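Local coordinates for ammonium transporter (Kuenenia stuttgartiensis, PDB 6EU6), which senses ammonium as the membrane-embedded Amt-type part of an ammonium sensor histidine kinase that relays the signal across the membrane, at the interface of chains A and B. Coordinates in Å, arbitrary orientation; residue numbers count along the deposited sequence, not the author numbering. Chains: chain A/B, Ammonium transporter.

Contact 1: the interface of chains A and B. Residues chain A 211, 214-215, 218; chain B 22, 25, 29, 215.
One methyl of B:Leu25 sits squarely over the aromatic face of A:Phe215: CD1 lies 3.6 Å from the ring centroid, a CH-pi contact. With CG of the leucine anti to the backbone N (chi1 -168°), CD1 is placed over that ring. The other methyl, CD2, turns toward A:Leu211 CD2 at 3.7 Å and, within its own chain, also lies above the face of B:Phe215 near the rim. A:Phe215 CZ meets B:Phe215 CZ at 3.7 Å, the side chains crossing at about a right angle. Flanking this centre, B:Leu25 CD1 also packs on A:Phe214 CB at 3.8 Å, and B:Leu22 CD1 meets A:Phe218 CG at 4.0 Å. At the polar rim B:Ser29 OG approaches A:Leu211 CD2 at 3.5 Å without bonding across. Its hydroxyl is instead satisfied one turn back, donating to B:Leu25 O at 3.1 Å from above the carbonyl plane. The patch joins helix 206-226 of chain A to helix 2-34 and helix 206-226 of chain B, and the meeting of like residues suggests that it lies close to the trimer's threefold axis.

Contact 2: the interface of chains A and B. Residues chain A 235-237, 240, 289; chain B 14, 94-95.
B:Tyr94 lies against A:Gly236 and A:Leu237 near the start of helix 234-261 of chain A, a contact between neighbouring subunits of an Amt-family trimer. Backbone packing comes first. B:Tyr94 CB rests 3.4 Å from A:Gly236 C, the carbonyl carbon, and 3.5 Å from A:Leu237 N, an approach that the lack of a side chain at A:Gly236 probably permits. The same glycine receives B:Ser95, whose OG is 3.4 Å from A:Gly236 CA; this is a van der Waals touch, since no nitrogen or oxygen of one chain comes within bonding distance of the other. The aromatic contacts spread from there. With CG anti to its carbonyl carbon (chi1 -60°), B:Tyr94 extends its ring alongside A:Leu237, both side chains pointing the same way. A:Leu237 CD1 stands 4.1 Å above the ring plane, over the centre of one face. A:Leu240 comes in at about a right angle and brings CD2 to within 3.8 Å of B:Tyr94 CD1, while A:Pro289, at the start of helix 289-312, lies more loosely near the CE1 side. Aliphatic contacts gather around B:Ile14 of helix 2-34. Its CD1 meets A:Gly236 CA at 3.7 Å, and its CG2 meets A:Ile235 CD1 at 3.7 Å, the two isoleucines sliding past each other in opposite directions.

Contact 3: the interface of chains A and B. Residues chain A 210, 213, 217, 250, 269-270, 273; chain B 48-49, 52.
B:Leu48 packs between A:Phe270, A:Ile273 and A:Trp217, side chains from helices 266-280 and 206-226 of chain A, as part of the subunit contact of the Amt-family trimer. At its root, B:Leu48 CB touches A:Thr210 CG2, the threonine methyl, at 4.1 Å. The next atom, CG, is anti to the backbone N (chi1 176°), which points the branch toward A:Ile273 and A:Phe270, and it lies 4.2 Å from A:Ile273 CD1. There the side chain forks. B:Leu48 CD1 heads for the six-membered part of the indole and comes to 4.2 Å from A:Trp217 CZ3. The other methyl, B:Leu48 CD2, goes to the ring of A:Phe270, with CE1 at 3.6 Å, and also meets A:Ile273 CD1 at 3.9 Å, the leucine and isoleucine reaching toward each other tip to tip. An alanine in place of B:Leu48 would probably open a gap between A:Phe270, A:Ile273 and A:Trp217, leaving their tips without the two methyls that pack against them. One turn further along helix 40-67, B:Leu52 continues the apolar seam: its CD2 packs on A:Trp217 CH2 at 3.8 Å and also reaches A:Ile273, while its CD1 settles on A:Gly250 CA at 3.8 Å, against bare backbone of helix 234-261. A:Leu269 lies at the margin, near both B:Leu52 and B:Val49.

Contact 4: the interface of chains A and B. Residues chain A 214, 217-218, 221, 243; chain B 21, 24-25, 48, 51.
B:Phe21 stands with its tip on the indole face of A:Trp217, CZ reaching CD2 at 3.4 Å, side chains at about a right angle; CG anti to the backbone N (chi1 178°) brings CZ there. A face of the same phenylalanine takes the edge of A:Phe221: their planes are 83° apart, the centroids 5.2 Å, and A:Phe221 CE2 points at B:Phe21 CG. The ring edge of A:Phe214 meets B:Phe21 CE2 and, in plane, B:Thr51 OG1, with CZ 3.6 Å from that hydroxyl oxygen. B:Leu48 CD1 covers one face of A:Phe214 near the rim, and B:Gln24 CB packs on CE1 at 3.7 Å. A:Asn243 OD1, itself near B:Phe21 CE1, accepts a bent bond from A:Trp217 NE1 at 2.9 Å (137° at the hydrogen, off the lone pair), which probably helps fix the indole's rotation. Within chain B, B:Thr51 OG1 donates to a lone pair of B:Gln24 OE1 at 2.6 Å, tying helix 40-67 to helix 2-34. An alanine in place of A:Trp217 would probably leave the tip of B:Phe21 without its flat support and A:Asn243 OD1 without its donor. The cluster lies where helices 206-226 and 234-261 of chain A receive helices 2-34 and 40-67 of chain B, within the transmembrane bundle.

Contact 1: the interface of chains A and B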
# COMPACT_ATOMS: atom_id res chain seq x y z
N LEU A 211 -6.33 -8.29 5.82
CA LEU A 211 -5.42 -7.36 5.16
C LEU A 211 -5.81 -7.27 3.65
O LEU A 211 -5.80 -6.16 3.07
CB LEU A 211 -3.95 -7.73 5.35
CG LEU A 211 -3.43 -7.73 6.80
CD1 LEU A 211 -1.93 -8.07 6.88
CD2 LEU A 211 -3.70 -6.45 7.54
N PHE A 214 -8.80 -4.91 3.23
CA PHE A 214 -8.37 -3.51 3.26
C PHE A 214 -7.67 -3.04 2.00
O PHE A 214 -7.90 -1.92 1.51
CB PHE A 214 -7.50 -3.23 4.47
CG PHE A 214 -8.25 -2.96 5.75
CD1 PHE A 214 -9.06 -1.82 5.90
CD2 PHE A 214 -8.06 -3.80 6.85
CE1 PHE A 214 -9.70 -1.57 7.15
CE2 PHE A 214 -8.71 -3.52 8.09
CZ PHE A 214 -9.48 -2.39 8.20
N PHE A 215 -6.78 -3.87 1.43
CA PHE A 215 -6.13 -3.51 0.20
C PHE A 215 -7.11 -3.35 -0.94
O PHE A 215 -6.96 -2.48 -1.81
CB PHE A 215 -5.16 -4.60 -0.29
CG PHE A 215 -3.86 -4.58 0.39
CD1 PHE A 215 -3.03 -3.49 0.25
CD2 PHE A 215 -3.43 -5.70 1.11
CE1 PHE A 215 -1.79 -3.49 0.89
CE2 PHE A 215 -2.22 -5.70 1.75
CZ PHE A 215 -1.42 -4.56 1.67
N PHE A 218 -9.14 -0.09 -0.42
CA PHE A 218 -8.25 0.98 -0.83
C PHE A 218 -8.13 1.07 -2.32
O PHE A 218 -8.35 2.10 -2.89
CB PHE A 218 -6.88 0.73 -0.26
CG PHE A 218 -5.86 1.67 -0.73
CD1 PHE A 218 -5.67 2.90 -0.10
CD2 PHE A 218 -5.02 1.30 -1.74
CE1 PHE A 218 -4.68 3.76 -0.51
CE2 PHE A 218 -4.04 2.18 -2.23
CZ PHE A 218 -3.86 3.42 -1.61
N LEU B 22 -5.46 3.65 4.52
CA LEU B 22 -4.53 2.53 4.55
C LEU B 22 -3.81 2.35 5.91
O LEU B 22 -3.40 1.23 6.24
CB LEU B 22 -3.46 2.71 3.46
CG LEU B 22 -2.77 1.43 3.01
CD1 LEU B 22 -3.76 0.48 2.41
CD2 LEU B 22 -1.71 1.78 1.98
N LEU B 25 -5.27 -0.50 7.86
CA LEU B 25 -4.51 -1.75 7.62
C LEU B 25 -3.22 -1.79 8.45
O LEU B 25 -2.89 -2.83 9.05
CB LEU B 25 -4.22 -1.83 6.12
CG LEU B 25 -3.69 -3.15 5.53
CD1 LEU B 25 -3.76 -3.07 4.02
CD2 LEU B 25 -2.28 -3.41 5.92
N SER B 29 -2.23 -4.67 11.13
CA SER B 29 -1.00 -5.48 11.15
C SER B 29 -0.23 -5.30 12.42
O SER B 29 0.33 -6.26 12.92
CB SER B 29 -0.05 -5.16 10.02
OG SER B 29 -0.83 -5.09 8.90
N PHE B 215 3.48 0.76 7.10
CA PHE B 215 2.22 1.23 6.60
C PHE B 215 1.77 2.49 7.31
O PHE B 215 1.17 3.40 6.71
CB PHE B 215 1.07 0.24 6.83
CG PHE B 215 1.04 -0.85 5.85
CD1 PHE B 215 0.79 -0.58 4.53
CD2 PHE B 215 1.15 -2.19 6.27
CE1 PHE B 215 0.74 -1.63 3.60
CE2 PHE B 215 1.13 -3.22 5.37
CZ PHE B 215 0.96 -2.92 4.02

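Contact 2: the interface of chains A and B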
# COMPACT_ATOMS: atom_id res chain seq x y z
N ILE A 235 -14.68 13.91 -7.50
CA ILE A 235 -13.78 12.87 -7.09
C ILE A 235 -14.04 12.49 -5.63
O ILE A 235 -14.12 11.32 -5.32
CB ILE A 235 -12.35 13.35 -7.31
CG1 ILE A 235 -11.33 12.28 -7.12
CG2 ILE A 235 -12.01 14.56 -6.42
CD1 ILE A 235 -10.01 12.88 -7.57
N GLY A 236 -14.23 13.49 -4.75
CA GLY A 236 -14.55 13.22 -3.34
C GLY A 236 -15.89 12.51 -3.17
O GLY A 236 -16.04 11.64 -2.30
N LEU A 237 -16.82 12.81 -4.04
CA LEU A 237 -18.14 12.19 -3.97
C LEU A 237 -18.03 10.72 -4.29
O LEU A 237 -18.62 9.90 -3.60
CB LEU A 237 -19.14 12.89 -4.94
CG LEU A 237 -20.53 12.25 -5.14
CD1 LEU A 237 -21.25 12.18 -3.84
CD2 LEU A 237 -21.30 13.09 -6.17
N LEU A 240 -16.14 8.85 -1.43
CA LEU A 240 -17.02 8.80 -0.27
C LEU A 240 -18.13 7.79 -0.49
O LEU A 240 -18.36 6.92 0.35
CB LEU A 240 -17.60 10.19 0.02
CG LEU A 240 -18.59 10.20 1.21
CD1 LEU A 240 -17.90 9.78 2.53
CD2 LEU A 240 -19.29 11.55 1.40
N PRO A 289 -24.57 9.93 -1.18
CA PRO A 289 -24.04 9.04 -0.17
C PRO A 289 -25.10 8.19 0.53
O PRO A 289 -24.84 7.01 0.81
CB PRO A 289 -23.37 9.99 0.81
CG PRO A 289 -22.99 11.17 -0.01
CD PRO A 289 -24.12 11.32 -1.00
N ILE B 14 -7.95 14.10 -1.43
CA ILE B 14 -8.57 12.77 -1.56
C ILE B 14 -7.50 11.68 -1.62
O ILE B 14 -7.64 10.62 -0.99
CB ILE B 14 -9.64 12.73 -2.72
CG1 ILE B 14 -10.68 11.70 -2.47
CG2 ILE B 14 -8.98 12.38 -4.02
CD1 ILE B 14 -11.66 12.00 -1.37
N TYR B 94 -16.95 17.14 -0.39
CA TYR B 94 -16.83 15.73 -0.13
C TYR B 94 -15.42 15.26 0.18
O TYR B 94 -15.26 14.39 0.96
CB TYR B 94 -17.40 14.92 -1.27
CG TYR B 94 -18.83 15.22 -1.49
CD1 TYR B 94 -19.77 14.74 -0.65
CD2 TYR B 94 -19.21 16.05 -2.50
CE1 TYR B 94 -21.09 15.03 -0.83
CE2 TYR B 94 -20.53 16.34 -2.70
CZ TYR B 94 -21.45 15.83 -1.85
OH TYR B 94 -22.74 16.12 -2.04
N SER B 95 -14.43 15.85 -0.46
CA SER B 95 -13.05 15.49 -0.24
C SER B 95 -12.68 15.77 1.21
O SER B 95 -12.13 14.95 1.87
CB SER B 95 -12.17 16.22 -1.22
OG SER B 95 -12.62 15.94 -2.52

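Contact 3: the interface of chains A and B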
# COMPACT_ATOMS: atom_id res chain seq x y z
N THR A 210 -8.14 -10.35 6.04
CA THR A 210 -8.52 -9.03 6.53
C THR A 210 -7.63 -8.01 5.86
O THR A 210 -8.11 -6.97 5.34
CB THR A 210 -8.38 -8.96 8.07
OG1 THR A 210 -9.18 -9.97 8.66
CG2 THR A 210 -8.90 -7.66 8.59
N THR A 213 -8.83 -7.60 2.39
CA THR A 213 -10.03 -6.79 2.26
C THR A 213 -9.65 -5.32 2.29
O THR A 213 -10.11 -4.55 1.48
CB THR A 213 -11.01 -7.16 3.42
OG1 THR A 213 -11.34 -8.56 3.31
CG2 THR A 213 -12.22 -6.35 3.38
N TRP A 217 -10.30 -2.69 -0.74
CA TRP A 217 -11.16 -1.50 -0.46
C TRP A 217 -10.39 -0.20 -0.88
O TRP A 217 -10.90 0.70 -1.60
CB TRP A 217 -11.54 -1.57 1.00
CG TRP A 217 -12.47 -0.52 1.62
CD1 TRP A 217 -12.72 0.74 1.20
CD2 TRP A 217 -13.25 -0.70 2.80
NE1 TRP A 217 -13.56 1.39 2.10
CE2 TRP A 217 -13.91 0.52 3.08
CE3 TRP A 217 -13.39 -1.75 3.68
CZ2 TRP A 217 -14.73 0.70 4.17
CZ3 TRP A 217 -14.20 -1.58 4.79
CH2 TRP A 217 -14.88 -0.36 5.01
N GLY A 250 -20.86 -3.96 5.25
CA GLY A 250 -20.34 -4.66 6.38
C GLY A 250 -21.29 -4.63 7.59
O GLY A 250 -21.43 -5.63 8.30
N LEU A 269 -18.74 -12.02 6.40
CA LEU A 269 -18.57 -10.58 6.58
C LEU A 269 -17.71 -10.01 5.44
O LEU A 269 -18.01 -8.96 4.87
CB LEU A 269 -17.93 -10.29 7.92
CG LEU A 269 -17.51 -8.84 8.13
CD1 LEU A 269 -18.73 -7.96 8.26
CD2 LEU A 269 -16.66 -8.74 9.38
N PHE A 270 -16.61 -10.70 5.10
CA PHE A 270 -15.77 -10.24 3.99
C PHE A 270 -16.52 -10.26 2.70
O PHE A 270 -16.49 -9.29 1.91
CB PHE A 270 -14.53 -11.16 3.77
CG PHE A 270 -13.58 -11.26 4.97
CD1 PHE A 270 -13.19 -10.18 5.66
CD2 PHE A 270 -13.02 -12.46 5.30
CE1 PHE A 270 -12.34 -10.25 6.76
CE2 PHE A 270 -12.16 -12.55 6.38
CZ PHE A 270 -11.80 -11.43 7.09
N ILE A 273 -18.72 -7.16 2.40
CA ILE A 273 -17.97 -5.95 2.19
C ILE A 273 -17.55 -5.86 0.73
O ILE A 273 -17.80 -4.86 0.08
CB ILE A 273 -16.76 -5.88 3.16
CG1 ILE A 273 -17.33 -5.67 4.58
CG2 ILE A 273 -15.89 -4.72 2.74
CD1 ILE A 273 -16.33 -5.88 5.68
N LEU B 48 -11.22 -4.38 11.48
CA LEU B 48 -12.06 -4.21 10.30
C LEU B 48 -13.43 -3.66 10.69
O LEU B 48 -13.94 -2.75 10.06
CB LEU B 48 -12.22 -5.52 9.59
CG LEU B 48 -13.16 -5.50 8.38
CD1 LEU B 48 -12.70 -4.53 7.33
CD2 LEU B 48 -13.21 -6.85 7.76
N VAL B 49 -14.02 -4.23 11.71
CA VAL B 49 -15.30 -3.80 12.19
C VAL B 49 -15.32 -2.34 12.63
O VAL B 49 -16.28 -1.60 12.27
CB VAL B 49 -15.84 -4.72 13.30
CG1 VAL B 49 -17.07 -4.17 14.00
CG2 VAL B 49 -16.19 -6.11 12.69
N LEU B 52 -15.91 -0.09 9.78
CA LEU B 52 -17.32 -0.05 9.35
C LEU B 52 -18.13 0.99 10.21
O LEU B 52 -18.82 1.85 9.65
CB LEU B 52 -18.01 -1.41 9.46
CG LEU B 52 -17.19 -2.61 8.88
CD1 LEU B 52 -17.90 -3.89 9.12
CD2 LEU B 52 -16.98 -2.40 7.42

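Contact 4: the interface of chains A and B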
# COMPACT_ATOMS: atom_id res chain seq x y z
N PHE A 214 -8.80 -4.91 3.23
CA PHE A 214 -8.37 -3.51 3.26
C PHE A 214 -7.67 -3.04 2.00
O PHE A 214 -7.90 -1.92 1.51
CB PHE A 214 -7.50 -3.23 4.47
CG PHE A 214 -8.25 -2.96 5.75
CD1 PHE A 214 -9.06 -1.82 5.90
CD2 PHE A 214 -8.06 -3.80 6.85
CE1 PHE A 214 -9.70 -1.57 7.15
CE2 PHE A 214 -8.71 -3.52 8.09
CZ PHE A 214 -9.48 -2.39 8.20
N TRP A 217 -10.30 -2.69 -0.74
CA TRP A 217 -11.16 -1.50 -0.46
C TRP A 217 -10.39 -0.20 -0.88
O TRP A 217 -10.90 0.70 -1.60
CB TRP A 217 -11.54 -1.57 1.00
CG TRP A 217 -12.47 -0.52 1.62
CD1 TRP A 217 -12.72 0.74 1.20
CD2 TRP A 217 -13.25 -0.70 2.80
NE1 TRP A 217 -13.56 1.39 2.10
CE2 TRP A 217 -13.91 0.52 3.08
CE3 TRP A 217 -13.39 -1.75 3.68
CZ2 TRP A 217 -14.73 0.70 4.17
CZ3 TRP A 217 -14.20 -1.58 4.79
CH2 TRP A 217 -14.88 -0.36 5.01
N PHE A 218 -9.14 -0.09 -0.42
CA PHE A 218 -8.25 0.98 -0.83
C PHE A 218 -8.13 1.07 -2.32
O PHE A 218 -8.35 2.10 -2.89
CB PHE A 218 -6.88 0.73 -0.26
CG PHE A 218 -5.86 1.67 -0.73
CD1 PHE A 218 -5.67 2.90 -0.10
CD2 PHE A 218 -5.02 1.30 -1.74
CE1 PHE A 218 -4.68 3.76 -0.51
CE2 PHE A 218 -4.04 2.18 -2.23
CZ PHE A 218 -3.86 3.42 -1.61
N PHE A 221 -11.03 2.60 -4.29
CA PHE A 221 -11.03 4.04 -4.37
C PHE A 221 -10.49 4.56 -5.70
O PHE A 221 -11.09 5.51 -6.33
CB PHE A 221 -10.26 4.72 -3.21
CG PHE A 221 -10.88 4.52 -1.83
CD1 PHE A 221 -12.26 4.44 -1.65
CD2 PHE A 221 -10.07 4.37 -0.72
CE1 PHE A 221 -12.79 4.25 -0.39
CE2 PHE A 221 -10.62 4.16 0.54
CZ PHE A 221 -11.98 4.12 0.69
N ASN A 243 -16.73 4.29 -0.11
CA ASN A 243 -16.48 3.97 1.26
C ASN A 243 -17.78 3.64 1.99
O ASN A 243 -17.88 2.67 2.80
CB ASN A 243 -15.80 5.10 1.98
CG ASN A 243 -15.25 4.64 3.31
OD1 ASN A 243 -14.26 3.92 3.36
ND2 ASN A 243 -15.89 5.07 4.40
N PHE B 21 -6.65 6.10 4.99
CA PHE B 21 -7.45 4.87 5.09
C PHE B 21 -6.54 3.64 5.26
O PHE B 21 -6.82 2.71 6.00
CB PHE B 21 -8.36 4.69 3.84
CG PHE B 21 -9.15 3.45 3.89
CD1 PHE B 21 -10.38 3.42 4.53
CD2 PHE B 21 -8.67 2.30 3.31
CE1 PHE B 21 -11.14 2.23 4.54
CE2 PHE B 21 -9.40 1.11 3.36
CZ PHE B 21 -10.63 1.08 4.00
N GLN B 24 -5.51 2.17 8.47
CA GLN B 24 -6.39 1.20 9.14
C GLN B 24 -5.81 -0.23 9.03
O GLN B 24 -5.93 -1.10 9.93
CB GLN B 24 -7.80 1.25 8.55
CG GLN B 24 -8.52 2.55 8.78
CD GLN B 24 -8.98 2.70 10.24
OE1 GLN B 24 -9.81 1.91 10.77
NE2 GLN B 24 -8.39 3.62 10.91
N LEU B 25 -5.27 -0.50 7.86
CA LEU B 25 -4.51 -1.75 7.62
C LEU B 25 -3.22 -1.79 8.45
O LEU B 25 -2.89 -2.83 9.05
CB LEU B 25 -4.22 -1.83 6.12
CG LEU B 25 -3.69 -3.15 5.53
CD1 LEU B 25 -3.76 -3.07 4.02
CD2 LEU B 25 -2.28 -3.41 5.92
N LEU B 48 -11.22 -4.38 11.48
CA LEU B 48 -12.06 -4.21 10.30
C LEU B 48 -13.43 -3.66 10.69
O LEU B 48 -13.94 -2.75 10.06
CB LEU B 48 -12.22 -5.52 9.59
CG LEU B 48 -13.16 -5.50 8.38
CD1 LEU B 48 -12.70 -4.53 7.33
CD2 LEU B 48 -13.21 -6.85 7.76
N THR B 51 -13.69 0.05 11.45
CA THR B 51 -13.71 0.91 10.31
C THR B 51 -15.17 1.03 9.78
O THR B 51 -15.61 2.12 9.36
CB THR B 51 -12.77 0.32 9.24
OG1 THR B 51 -11.44 0.18 9.76
CG2 THR B 51 -12.76 1.20 8.06

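Contacts 1, 3 and 4 form one continuous surface. The C-alpha centres of contacts 1 and 4 are about 6 Å apart and those of 3 and 4 about 8 Å; contact 4 shares A:Phe214, A:Phe218 and B:Leu25 with contact 1, and A:Trp217 and B:Leu48 with contact 3. Helix 206-226 of chain A runs through all three. Contact 2 stands apart, its centre about 20 Å from those of contacts 1 and 3 and about 15 Å from contact 4, but helix 2-34 of chain B links it to contacts 1 and 4. Repeated around the trimer, this apolar seam would bind the subunits along much of the membrane-spanning depth.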